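Local coordinates for vacuolar protein sorting-associated protein IST1 (Saccharomyces cerevisiae, PDB 3GGY) that acts late in multivesicular-body cargo sorting, binding DID2 and the MIT domain of VPS4 and regulating recruitment of VPS4 to the ESCRT-III complex, at residues I10-C15 with S126-L131; E71-Y76 with R110-A115. All blocks are in the same frame, centred on the assembly; numbering follows the deposited sequence.

Interaction 1. Residues I10-C15 with S126-L131; sequences IKLKTC and SQLKDL
C15 and L131 are the two main bumps of this contact, each pushed from its own helix into a hollow of the other. The sulfur of C15 lodges between Q127 and L128, with SG 3.4 Å from CD2 of L128 and 3.6 Å from CB of Q127. It gets there because SG stands anti to the backbone N (chi1 178°). From the other helix, L131 straddles K11 and L12: its CD1 lies 3.7 Å from L12 CA, while its CD2 branch rests 3.9 Å from CE of K11. The K11 chain is bent at its last two torsions, and NZ turns back to hydrogen-bond the carbonyl of I6. Next to this pair, CD1 of L12 touches both L131 CD1 and, at 3.9 Å, L128 CD2, the side chains of L12 and L128 crossing at about a right angle. L12 is covered further by V84 and I87 of helix 84-87. No hydrogen bond joins the two segments, so shape and apolar contact hold them. With axes 10.2 Å apart and N-to-C directions at 160°, this is the near-antiparallel side-by-side packing of an α-helical bundle, here in the N-terminal ESCRT-III-like domain of IST1.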
loop_
_atom_site.group_PDB
_atom_site.type_symbol
_atom_site.label_atom_id
_atom_site.label_comp_id
_atom_site.label_asym_id
_atom_site.label_seq_id
_atom_site.Cartn_x
_atom_site.Cartn_y
_atom_site.Cartn_z
ATOM N N ILE A 10 -21.960 -12.635 3.371
ATOM C CA ILE A 10 -22.125 -12.338 1.954
ATOM C C ILE A 10 -21.637 -10.931 1.637
ATOM O O ILE A 10 -20.964 -10.712 0.626
ATOM C CB ILE A 10 -23.600 -12.483 1.523
ATOM C CG1 ILE A 10 -24.043 -13.937 1.699
ATOM C CG2 ILE A 10 -23.766 -12.049 0.077
ATOM C CD1 ILE A 10 -25.496 -14.191 1.364
ATOM N N LYS A 11 -21.967 -9.976 2.501
ATOM C CA LYS A 11 -21.538 -8.601 2.292
ATOM C C LYS A 11 -20.017 -8.508 2.375
ATOM O O LYS A 11 -19.397 -7.743 1.637
ATOM C CB LYS A 11 -22.170 -7.673 3.333
ATOM C CG LYS A 11 -23.688 -7.613 3.270
ATOM C CD LYS A 11 -24.236 -6.429 4.061
ATOM C CE LYS A 11 -23.822 -6.486 5.520
ATOM N NZ LYS A 11 -24.324 -7.715 6.195
ATOM N N LEU A 12 -19.422 -9.291 3.271
ATOM C CA LEU A 12 -17.969 -9.286 3.436
ATOM C C LEU A 12 -17.298 -9.891 2.206
ATOM O O LEU A 12 -16.307 -9.358 1.700
ATOM C CB LEU A 12 -17.566 -10.071 4.690
ATOM C CG LEU A 12 -16.066 -10.185 4.992
ATOM C CD1 LEU A 12 -15.460 -8.799 5.166
ATOM C CD2 LEU A 12 -15.860 -11.016 6.250
ATOM N N LYS A 13 -17.845 -11.001 1.720
ATOM C CA LYS A 13 -17.287 -11.659 0.547
ATOM C C LYS A 13 -17.310 -10.701 -0.635
ATOM O O LYS A 13 -16.316 -10.556 -1.344
ATOM C CB LYS A 13 -18.087 -12.919 0.204
ATOM C CG LYS A 13 -17.538 -13.682 -0.995
ATOM C CD LYS A 13 -18.317 -14.968 -1.256
ATOM C CE LYS A 13 -19.759 -14.681 -1.655
ATOM N NZ LYS A 13 -20.528 -15.931 -1.924
ATOM N N THR A 14 -18.453 -10.049 -0.835
ATOM C CA THR A 14 -18.622 -9.093 -1.924
ATOM C C THR A 14 -17.599 -7.970 -1.803
ATOM O O THR A 14 -16.986 -7.557 -2.789
ATOM C CB THR A 14 -20.026 -8.455 -1.901
ATOM O OG1 THR A 14 -21.020 -9.475 -2.047
ATOM C CG2 THR A 14 -20.175 -7.447 -3.030
ATOM N N CYS A 15 -17.430 -7.475 -0.582
ATOM C CA CYS A 15 -16.494 -6.394 -0.312
ATOM C C CYS A 15 -15.054 -6.792 -0.618
ATOM O O CYS A 15 -14.345 -6.087 -1.334
ATOM C CB CYS A 15 -16.608 -5.960 1.151
ATOM S SG CYS A 15 -15.457 -4.644 1.622
ATOM N N SER A 126 -13.182 1.232 2.925
ATOM C CA SER A 126 -13.957 1.830 4.015
ATOM C C SER A 126 -15.090 0.903 4.445
ATOM O O SER A 126 -15.527 0.930 5.597
ATOM C CB SER A 126 -14.526 3.193 3.594
ATOM O OG SER A 126 -15.390 3.070 2.478
ATOM N N GLN A 127 -15.563 0.081 3.516
ATOM C CA GLN A 127 -16.634 -0.864 3.807
ATOM C C GLN A 127 -16.170 -1.920 4.803
ATOM O O GLN A 127 -16.967 -2.434 5.587
ATOM C CB GLN A 127 -17.102 -1.545 2.519
ATOM C CG GLN A 127 -17.970 -0.674 1.634
ATOM C CD GLN A 127 -18.127 -1.250 0.240
ATOM O OE1 GLN A 127 -18.294 -2.459 0.072
ATOM N NE2 GLN A 127 -18.081 -0.385 -0.766
ATOM N N LEU A 128 -14.880 -2.250 4.766
ATOM C CA LEU A 128 -14.336 -3.243 5.687
ATOM C C LEU A 128 -14.409 -2.696 7.103
ATOM O O LEU A 128 -14.741 -3.421 8.048
ATOM C CB LEU A 128 -12.885 -3.575 5.334
ATOM C CG LEU A 128 -12.662 -4.341 4.029
ATOM C CD1 LEU A 128 -11.174 -4.535 3.815
ATOM C CD2 LEU A 128 -13.377 -5.690 4.085
ATOM N N LYS A 129 -14.100 -1.413 7.250
ATOM C CA LYS A 129 -14.160 -0.781 8.559
ATOM C C LYS A 129 -15.592 -0.847 9.071
ATOM O O LYS A 129 -15.837 -1.275 10.198
ATOM C CB LYS A 129 -13.720 0.682 8.482
ATOM C CG LYS A 129 -13.734 1.383 9.832
ATOM C CD LYS A 129 -13.367 2.854 9.718
ATOM C CE LYS A 129 -14.559 3.694 9.304
ATOM N NZ LYS A 129 -15.600 3.721 10.369
ATOM N N ASP A 130 -16.538 -0.432 8.233
ATOM C CA ASP A 130 -17.943 -0.447 8.623
ATOM C C ASP A 130 -18.398 -1.846 9.031
ATOM O O ASP A 130 -19.100 -2.014 10.031
ATOM C CB ASP A 130 -18.825 0.072 7.483
ATOM C CG ASP A 130 -18.552 1.527 7.147
ATOM O OD1 ASP A 130 -18.278 2.315 8.078
ATOM O OD2 ASP A 130 -18.628 1.890 5.955
ATOM N N LEU A 131 -18.000 -2.850 8.259
ATOM C CA LEU A 131 -18.380 -4.226 8.564
ATOM C C LEU A 131 -17.799 -4.718 9.883
ATOM O O LEU A 131 -18.497 -5.370 10.661
ATOM C CB LEU A 131 -17.935 -5.162 7.439
ATOM C CG LEU A 131 -18.710 -5.070 6.126
ATOM C CD1 LEU A 131 -18.023 -5.920 5.065
ATOM C CD2 LEU A 131 -20.143 -5.536 6.343
#

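Interaction 2. Residues E71-Y76 with R110-A115; sequences EILELY and RSLIYA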
loop_
_atom_site.group_PDB
_atom_site.type_symbol
_atom_site.label_atom_id
_atom_site.label_comp_id
_atom_site.label_asym_id
_atom_site.label_seq_id
_atom_site.Cartn_x
_atom_site.Cartn_y
_atom_site.Cartn_z
ATOM N N GLU A 71 0.392 -4.167 -3.093
ATOM C CA GLU A 71 0.628 -5.595 -3.297
ATOM C C GLU A 71 0.374 -6.363 -2.004
ATOM O O GLU A 71 -0.237 -7.433 -2.013
ATOM C CB GLU A 71 2.064 -5.830 -3.767
ATOM C CG GLU A 71 2.402 -5.081 -5.050
ATOM C CD GLU A 71 3.852 -5.240 -5.472
ATOM O OE1 GLU A 71 4.730 -5.284 -4.584
ATOM O OE2 GLU A 71 4.112 -5.302 -6.694
ATOM N N ILE A 72 0.836 -5.808 -0.891
ATOM C CA ILE A 72 0.647 -6.452 0.399
ATOM C C ILE A 72 -0.839 -6.460 0.781
ATOM O O ILE A 72 -1.368 -7.466 1.263
ATOM C CB ILE A 72 1.461 -5.729 1.494
ATOM C CG1 ILE A 72 2.949 -5.768 1.140
ATOM C CG2 ILE A 72 1.198 -6.375 2.851
ATOM C CD1 ILE A 72 3.810 -4.824 1.960
ATOM N N LEU A 73 -1.522 -5.343 0.560
ATOM C CA LEU A 73 -2.935 -5.276 0.906
ATOM C C LEU A 73 -3.749 -6.275 0.088
ATOM O O LEU A 73 -4.724 -6.849 0.584
ATOM C CB LEU A 73 -3.469 -3.852 0.702
ATOM C CG LEU A 73 -2.833 -2.776 1.591
ATOM C CD1 LEU A 73 -3.479 -1.427 1.264
ATOM C CD2 LEU A 73 -3.020 -3.125 3.075
ATOM N N GLU A 74 -3.344 -6.492 -1.162
ATOM C CA GLU A 74 -4.037 -7.438 -2.029
ATOM C C GLU A 74 -3.940 -8.820 -1.399
ATOM O O GLU A 74 -4.923 -9.555 -1.345
ATOM C CB GLU A 74 -3.398 -7.479 -3.420
ATOM C CG GLU A 74 -4.131 -8.400 -4.395
ATOM C CD GLU A 74 -3.286 -8.802 -5.595
ATOM O OE1 GLU A 74 -2.430 -8.001 -6.026
ATOM O OE2 GLU A 74 -3.493 -9.921 -6.116
ATOM N N LEU A 75 -2.743 -9.171 -0.933
ATOM C CA LEU A 75 -2.528 -10.462 -0.299
ATOM C C LEU A 75 -3.361 -10.597 0.965
ATOM O O LEU A 75 -3.915 -11.660 1.227
ATOM C CB LEU A 75 -1.045 -10.672 0.026
ATOM C CG LEU A 75 -0.120 -10.920 -1.165
ATOM C CD1 LEU A 75 1.230 -11.377 -0.637
ATOM C CD2 LEU A 75 -0.713 -11.986 -2.086
ATOM N N TYR A 76 -3.460 -9.523 1.751
ATOM C CA TYR A 76 -4.263 -9.583 2.968
ATOM C C TYR A 76 -5.729 -9.819 2.622
ATOM O O TYR A 76 -6.435 -10.542 3.324
ATOM C CB TYR A 76 -4.142 -8.286 3.785
ATOM C CG TYR A 76 -2.870 -8.154 4.602
ATOM C CD1 TYR A 76 -2.327 -9.248 5.279
ATOM C CD2 TYR A 76 -2.241 -6.915 4.747
ATOM C CE1 TYR A 76 -1.194 -9.113 6.078
ATOM C CE2 TYR A 76 -1.114 -6.767 5.546
ATOM C CZ TYR A 76 -0.594 -7.869 6.209
ATOM O OH TYR A 76 0.518 -7.717 7.003
ATOM N N ARG A 110 -6.614 -5.697 10.447
ATOM C CA ARG A 110 -6.114 -4.453 11.019
ATOM C C ARG A 110 -5.369 -3.629 9.973
ATOM O O ARG A 110 -5.535 -2.415 9.904
ATOM C CB ARG A 110 -5.186 -4.743 12.200
ATOM C CG ARG A 110 -5.922 -5.240 13.432
ATOM C CD ARG A 110 -4.952 -5.617 14.535
ATOM N NE ARG A 110 -5.684 -6.117 15.693
ATOM C CZ ARG A 110 -6.228 -5.344 16.626
ATOM N NH1 ARG A 110 -6.112 -4.026 16.554
ATOM N NH2 ARG A 110 -6.929 -5.893 17.610
ATOM N N SER A 111 -4.559 -4.292 9.149
ATOM C CA SER A 111 -3.803 -3.583 8.127
ATOM C C SER A 111 -4.701 -2.928 7.084
ATOM O O SER A 111 -4.439 -1.809 6.645
ATOM C CB SER A 111 -2.814 -4.533 7.441
ATOM O OG SER A 111 -1.830 -4.986 8.368
ATOM N N LEU A 112 -5.759 -3.623 6.685
ATOM C CA LEU A 112 -6.673 -3.084 5.684
ATOM C C LEU A 112 -7.441 -1.882 6.213
ATOM O O LEU A 112 -7.653 -0.905 5.497
ATOM C CB LEU A 112 -7.629 -4.181 5.224
ATOM C CG LEU A 112 -6.924 -5.218 4.346
ATOM C CD1 LEU A 112 -7.805 -6.453 4.190
ATOM C CD2 LEU A 112 -6.605 -4.608 2.987
ATOM N N ILE A 113 -7.846 -1.941 7.474
ATOM C CA ILE A 113 -8.571 -0.826 8.068
ATOM C C ILE A 113 -7.636 0.376 8.227
ATOM O O ILE A 113 -8.017 1.514 7.942
ATOM C CB ILE A 113 -9.167 -1.238 9.429
ATOM C CG1 ILE A 113 -10.309 -2.229 9.183
ATOM C CG2 ILE A 113 -9.667 -0.014 10.193
ATOM C CD1 ILE A 113 -10.882 -2.851 10.449
ATOM N N TYR A 114 -6.409 0.118 8.670
ATOM C CA TYR A 114 -5.425 1.177 8.840
ATOM C C TYR A 114 -5.110 1.848 7.510
ATOM O O TYR A 114 -4.857 3.054 7.453
ATOM C CB TYR A 114 -4.123 0.609 9.422
ATOM C CG TYR A 114 -3.087 1.673 9.679
ATOM C CD1 TYR A 114 -3.167 2.484 10.807
ATOM C CD2 TYR A 114 -2.067 1.921 8.763
ATOM C CE1 TYR A 114 -2.263 3.522 11.016
ATOM C CE2 TYR A 114 -1.156 2.957 8.965
ATOM C CZ TYR A 114 -1.262 3.753 10.093
ATOM O OH TYR A 114 -0.373 4.782 10.299
ATOM N N ALA A 115 -5.142 1.060 6.441
ATOM C CA ALA A 115 -4.817 1.557 5.107
ATOM C C ALA A 115 -5.842 2.473 4.453
ATOM O O ALA A 115 -5.500 3.202 3.522
ATOM C CB ALA A 115 -4.532 0.381 4.184
#
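L73 or L112 takes part in each of three apolar contacts, and where the two meet their side chains slide past each other in opposite directions. CD2 of L73 meets CD2 of L112 at 3.9 Å, and the same L112 methyl lies 3.8 Å from the carbonyl O of L73, against the backbone. The other L73 branch, CD1, reaches CB of A115 at 3.6 Å, the small alanine giving the leucine room to approach its helix. L112 CG stands anti to the carbonyl carbon (chi1 -72°), which sets the branch point beside Y76 CB, and its CD1 packs 4.1 Å from that CB. Helix 50-82 is thus met by helix 105-115 at 132° between N-to-C directions, a steeply inclined crossing inside the all-helical, ESCRT-III-like N-terminal domain of IST1. S111 CB approaches the Y76 ring obliquely, 3.4 Å from CE2, with OG also close to CE2. The polar groups look elsewhere, although both turn to one residue: the Y76 hydroxyl hydrogen-bonds the carboxylate of E107, and S111 OG bonds the backbone carbonyl of E107. An alanine in place of Y76 would probably open a gap beside S111 and leave the E107 carboxylate without its hydroxyl partner. P152 touches both Y76 and S111.

How the interactions relate
Two helix pairs of one domain illustrate how packing changes with depth. The centre of interaction 2 lies about 7 Å from that of the chain, and all five of its touching residues are buried; the centre of interaction 1 is about 19 Å from it, and that contact is only partly buried, with K11 and Q127 on its exposed margin. Neither contact has a hydrogen bond across it. The outer one relies on a cysteine and leucines, the inner adds a tyrosine and a serine whose polar atoms are satisfied within the fold. The pairs share no helix, yet they meet: L128 CD1 packs 3.8 Å from L112 CB, so the successive helices 105-115 and 125-135 carry the link between the two contacts.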